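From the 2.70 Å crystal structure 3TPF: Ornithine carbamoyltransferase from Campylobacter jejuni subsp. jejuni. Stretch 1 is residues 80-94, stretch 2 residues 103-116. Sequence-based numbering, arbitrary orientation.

Stretch 1 (80-94) PVKDTARVIGAMVDF
Stretch 2 103-116: ETLLEFARYSKAPV

The two stretches come closest at a residue without a side chain: the CA atoms of G89 and S112 lie 4.6 Å apart, and G89 CA is 3.5 Å from S112 OG. An ideal CB on G89 would point toward stretch 2 and fall 2.5 Å from S112 OG, so a CB there would clash with S112 OG as it is placed. No clear hydrogen bond crosses the contact, which buries 744 Å² summed over both sides and is built mainly from apolar packing.

P80, at the N-cap position with phi/psi of -61/157°, precedes a helix that starts at V81; residues 81-85 have regular helical torsions, R86 (-78/-14°) and V87 (-91/-66°) depart from them, and I88 (-61/-46°) returns. The second helix enters from earlier in the chain and runs through T104-A109 with phi near -60° and psi near -43°. The helix axes approach to 8.2 Å, and their N-to-C directions enclose 52° (signed crossing angle -52°), so both chains progress in broadly the same sense.

F108 (chi1 -164°, t; chi2 -77°) is the aromatic centre of the crossing. Its CA-to-CB bond points sideways, but the ring end comes nearer to stretch 1. A85 sits over one face: A85 CB is 3.7 Å from the F108 ring centroid, only 5° off the normal, a nearly axial CH-pi contact. A85 CB also lies 3.6 Å from F108 O and 3.7 Å from Y111 CB. Around the same ring, V81 CG1 (chi1 t) lies 3.9 Å from F108 CD2, while I88 (chi1 m, chi2 t) brings its CB to the ring edge, 4.4 Å from F108 CZ. One turn before A85, V81 CB packs 4.0 Å from E107 CG.

The CA-to-CB bond of Y111 (chi1 -71°, m; chi2 -80°) points toward stretch 1, and its ring accepts a second CH-pi contact, with K82 CB 3.5 Å from the Y111 ring centroid and 21° off the normal. K82 has chi1 p followed by an extended chain whose end leads away, so its CB rather than its amine covers the ring. R86 (m, t, m) places CG 4.1 Å from Y111 CB, and Y111 CD1 lies over one face of the guanidinium. That group is also held within its own helix: R86 NE donates to K82 O at 3.2 Å, and R86 NH2 forms a salt bridge with D83 OD1 at 3.1 Å, its hydrogen bond weak, with further hydrogen bonds elsewhere in the structure.

Toward the C-terminal ends of the two stretches, backbone carbonyls supply much of the contact. G89 O lies 3.4 Å from K113 CB and 3.1 Å from A114 N. S112 (phi/psi -96/122°, chi1 t) donates from OG to A114 O at 2.5 Å, tying its side chain into the turn. A114 (-100/148°) directs CB toward stretch 1, 3.5 Å from V92 O. P115 (-65/132°, C-gamma exo) sets CD 3.2 Å from D93 O. Finally, F94 (-141/155°; chi1 m, chi2 91°) brings CA to 3.7 Å from P115 O, although its own CA-to-CB bond points away.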

# COMPACT_ATOMS: atom_id res chain seq x y z
N PRO B 80 -18.33 -13.38 4.34
CA PRO B 80 -19.34 -12.73 3.50
C PRO B 80 -19.23 -11.18 3.42
O PRO B 80 -18.69 -10.54 4.30
CB PRO B 80 -20.67 -13.14 4.14
CG PRO B 80 -20.34 -13.70 5.48
CD PRO B 80 -18.94 -14.19 5.41
N VAL B 81 -19.79 -10.64 2.35
CA VAL B 81 -19.61 -9.25 2.01
C VAL B 81 -20.33 -8.30 3.00
O VAL B 81 -19.80 -7.27 3.38
CB VAL B 81 -20.10 -8.99 0.58
CG1 VAL B 81 -19.94 -7.50 0.24
CG2 VAL B 81 -19.37 -9.88 -0.44
N LYS B 82 -21.48 -8.72 3.49
CA LYS B 82 -22.21 -7.93 4.50
C LYS B 82 -21.41 -7.71 5.79
O LYS B 82 -21.47 -6.64 6.42
CB LYS B 82 -23.59 -8.52 4.84
CG LYS B 82 -23.66 -9.98 5.31
CD LYS B 82 -25.11 -10.34 5.71
CE LYS B 82 -25.35 -11.83 5.94
NZ LYS B 82 -26.41 -12.18 6.94
N ASP B 83 -20.62 -8.72 6.14
CA ASP B 83 -19.72 -8.59 7.30
C ASP B 83 -18.62 -7.61 7.09
O ASP B 83 -18.33 -6.76 7.94
CB ASP B 83 -19.08 -9.91 7.61
CG ASP B 83 -20.02 -10.88 8.21
OD1 ASP B 83 -21.16 -10.46 8.52
OD2 ASP B 83 -19.64 -12.04 8.40
N THR B 84 -18.02 -7.70 5.92
CA THR B 84 -16.97 -6.76 5.59
C THR B 84 -17.56 -5.37 5.57
O THR B 84 -17.03 -4.44 6.17
CB THR B 84 -16.32 -7.09 4.26
OG1 THR B 84 -15.92 -8.46 4.30
CG2 THR B 84 -15.12 -6.19 3.98
N ALA B 85 -18.69 -5.24 4.89
CA ALA B 85 -19.33 -3.97 4.75
C ALA B 85 -19.61 -3.36 6.08
O ALA B 85 -19.43 -2.15 6.29
CB ALA B 85 -20.60 -4.11 4.00
N ARG B 86 -20.02 -4.19 7.03
CA ARG B 86 -20.46 -3.63 8.35
C ARG B 86 -19.29 -3.26 9.24
O ARG B 86 -19.48 -2.55 10.21
CB ARG B 86 -21.35 -4.57 9.08
CG ARG B 86 -22.77 -4.53 8.57
CD ARG B 86 -23.64 -5.52 9.32
NE ARG B 86 -23.42 -6.89 8.89
CZ ARG B 86 -24.17 -7.91 9.30
NH1 ARG B 86 -25.20 -7.69 10.11
NH2 ARG B 86 -23.90 -9.15 8.89
N VAL B 87 -18.10 -3.71 8.88
CA VAL B 87 -16.87 -3.18 9.51
C VAL B 87 -16.31 -1.98 8.73
O VAL B 87 -16.24 -0.89 9.26
CB VAL B 87 -15.71 -4.21 9.64
CG1 VAL B 87 -14.52 -3.51 10.28
CG2 VAL B 87 -16.07 -5.44 10.45
N ILE B 88 -15.85 -2.21 7.51
CA ILE B 88 -15.11 -1.19 6.75
C ILE B 88 -16.01 0.02 6.56
O ILE B 88 -15.61 1.18 6.80
CB ILE B 88 -14.66 -1.67 5.38
CG1 ILE B 88 -13.56 -2.70 5.51
CG2 ILE B 88 -14.05 -0.56 4.57
CD1 ILE B 88 -13.25 -3.53 4.28
N GLY B 89 -17.25 -0.23 6.15
CA GLY B 89 -18.18 0.88 5.87
C GLY B 89 -18.53 1.73 7.07
O GLY B 89 -19.28 2.73 6.95
N ALA B 90 -18.08 1.30 8.23
CA ALA B 90 -18.44 1.97 9.46
C ALA B 90 -17.32 2.82 9.90
O ALA B 90 -17.47 3.70 10.73
CB ALA B 90 -18.81 0.98 10.52
N MSE B 91 -16.16 2.54 9.36
CA MSE B 91 -14.95 3.23 9.86
C MSE B 91 -14.45 4.31 8.97
O MSE B 91 -13.67 5.16 9.43
CB MSE B 91 -13.87 2.22 10.02
CG MSE B 91 -14.38 1.20 11.01
SE MSE B 91 -13.03 -0.17 11.40
CE MSE B 91 -11.91 0.92 12.63
N VAL B 92 -14.85 4.29 7.70
CA VAL B 92 -14.36 5.27 6.74
C VAL B 92 -15.49 6.14 6.28
O VAL B 92 -16.63 5.79 6.44
CB VAL B 92 -13.68 4.65 5.53
CG1 VAL B 92 -12.49 3.83 6.00
CG2 VAL B 92 -14.68 3.92 4.67
N ASP B 93 -15.15 7.25 5.66
CA ASP B 93 -16.16 8.13 5.07
C ASP B 93 -16.66 7.71 3.72
O ASP B 93 -17.78 8.04 3.39
CB ASP B 93 -15.64 9.56 5.05
CG ASP B 93 -15.25 9.99 6.44
OD1 ASP B 93 -16.15 9.96 7.30
OD2 ASP B 93 -14.05 10.20 6.74
N PHE B 94 -15.84 7.08 2.91
CA PHE B 94 -16.25 6.65 1.61
C PHE B 94 -15.69 5.32 1.29
O PHE B 94 -14.60 5.02 1.77
CB PHE B 94 -15.74 7.57 0.49
CG PHE B 94 -15.99 8.98 0.70
CD1 PHE B 94 -15.09 9.76 1.33
CD2 PHE B 94 -17.15 9.56 0.29
CE1 PHE B 94 -15.32 11.09 1.58
CE2 PHE B 94 -17.41 10.94 0.53
CZ PHE B 94 -16.50 11.67 1.17
N GLU B 103 -23.11 -7.19 -8.47
CA GLU B 103 -23.90 -7.59 -7.34
C GLU B 103 -23.15 -7.30 -6.04
O GLU B 103 -23.74 -6.88 -5.04
CB GLU B 103 -24.23 -9.06 -7.44
CG GLU B 103 -24.89 -9.62 -6.17
CD GLU B 103 -26.15 -8.86 -5.69
OE1 GLU B 103 -26.89 -8.33 -6.61
OE2 GLU B 103 -26.38 -8.82 -4.41
N THR B 104 -21.84 -7.54 -6.08
CA THR B 104 -20.96 -7.28 -4.94
C THR B 104 -21.03 -5.83 -4.49
O THR B 104 -21.06 -5.55 -3.32
CB THR B 104 -19.49 -7.62 -5.25
OG1 THR B 104 -19.40 -9.01 -5.65
CG2 THR B 104 -18.60 -7.35 -4.06
N LEU B 105 -21.08 -4.93 -5.43
CA LEU B 105 -21.22 -3.55 -5.02
C LEU B 105 -22.54 -3.36 -4.33
O LEU B 105 -22.65 -2.62 -3.36
CB LEU B 105 -21.19 -2.62 -6.25
CG LEU B 105 -19.81 -2.22 -6.77
CD1 LEU B 105 -19.85 -1.59 -8.14
CD2 LEU B 105 -19.29 -1.28 -5.73
N LEU B 106 -23.58 -3.95 -4.90
CA LEU B 106 -24.94 -3.67 -4.43
C LEU B 106 -25.06 -4.20 -3.01
O LEU B 106 -25.52 -3.55 -2.08
CB LEU B 106 -25.98 -4.29 -5.36
CG LEU B 106 -26.24 -3.60 -6.72
CD1 LEU B 106 -27.10 -4.52 -7.56
CD2 LEU B 106 -27.00 -2.27 -6.67
N GLU B 107 -24.58 -5.43 -2.84
CA GLU B 107 -24.63 -6.12 -1.55
C GLU B 107 -23.85 -5.35 -0.48
O GLU B 107 -24.28 -5.23 0.65
CB GLU B 107 -24.07 -7.54 -1.68
CG GLU B 107 -23.89 -8.29 -0.36
CD GLU B 107 -25.19 -8.81 0.28
OE1 GLU B 107 -26.32 -8.61 -0.28
OE2 GLU B 107 -25.06 -9.45 1.36
N PHE B 108 -22.70 -4.84 -0.85
CA PHE B 108 -21.91 -4.01 0.08
C PHE B 108 -22.65 -2.72 0.44
O PHE B 108 -22.72 -2.36 1.60
CB PHE B 108 -20.57 -3.66 -0.55
CG PHE B 108 -19.55 -3.16 0.42
CD1 PHE B 108 -19.62 -1.83 0.90
CD2 PHE B 108 -18.48 -3.96 0.79
CE1 PHE B 108 -18.66 -1.36 1.75
CE2 PHE B 108 -17.50 -3.46 1.60
CZ PHE B 108 -17.59 -2.16 2.08
N ALA B 109 -23.17 -2.02 -0.57
CA ALA B 109 -23.87 -0.69 -0.38
C ALA B 109 -25.03 -0.88 0.55
O ALA B 109 -25.33 -0.05 1.41
CB ALA B 109 -24.37 -0.14 -1.70
N ARG B 110 -25.63 -2.04 0.39
CA ARG B 110 -26.80 -2.40 1.13
C ARG B 110 -26.48 -2.40 2.62
O ARG B 110 -27.33 -2.08 3.43
CB ARG B 110 -27.21 -3.79 0.68
CG ARG B 110 -28.64 -4.27 0.76
CD ARG B 110 -28.62 -5.56 -0.15
NE ARG B 110 -29.00 -5.31 -1.54
CZ ARG B 110 -28.71 -6.12 -2.57
NH1 ARG B 110 -28.03 -7.26 -2.38
NH2 ARG B 110 -29.12 -5.80 -3.82
N TYR B 111 -25.26 -2.77 3.00
CA TYR B 111 -24.85 -2.82 4.42
C TYR B 111 -23.84 -1.73 4.84
O TYR B 111 -23.32 -1.80 5.96
CB TYR B 111 -24.26 -4.20 4.73
CG TYR B 111 -25.29 -5.29 4.74
CD1 TYR B 111 -26.10 -5.49 5.85
CD2 TYR B 111 -25.47 -6.10 3.64
CE1 TYR B 111 -27.06 -6.48 5.85
CE2 TYR B 111 -26.41 -7.11 3.65
CZ TYR B 111 -27.20 -7.30 4.75
OH TYR B 111 -28.15 -8.34 4.72
N SER B 112 -23.49 -0.81 3.95
CA SER B 112 -22.43 0.16 4.26
C SER B 112 -22.96 1.43 4.76
O SER B 112 -23.69 2.08 4.09
CB SER B 112 -21.58 0.48 3.02
OG SER B 112 -20.58 1.44 3.35
N LYS B 113 -22.57 1.82 5.94
CA LYS B 113 -22.90 3.19 6.42
C LYS B 113 -22.25 4.27 5.55
O LYS B 113 -22.71 5.37 5.50
CB LYS B 113 -22.51 3.40 7.90
CG LYS B 113 -23.45 2.69 8.92
N ALA B 114 -21.20 3.93 4.84
CA ALA B 114 -20.48 4.89 4.00
C ALA B 114 -20.92 4.72 2.59
O ALA B 114 -21.16 3.59 2.15
CB ALA B 114 -18.98 4.64 4.06
N PRO B 115 -20.94 5.83 1.82
CA PRO B 115 -21.33 5.81 0.44
C PRO B 115 -20.35 5.02 -0.31
O PRO B 115 -19.20 5.23 -0.09
CB PRO B 115 -21.16 7.24 0.03
CG PRO B 115 -21.25 8.05 1.25
CD PRO B 115 -20.72 7.20 2.32
N VAL B 116 -20.80 4.10 -1.16
CA VAL B 116 -19.95 3.21 -1.98
C VAL B 116 -19.87 3.73 -3.41
O VAL B 116 -20.88 4.09 -3.95
CB VAL B 116 -20.60 1.83 -2.09
CG1 VAL B 116 -19.92 0.90 -3.15
CG2 VAL B 116 -20.81 1.29 -0.70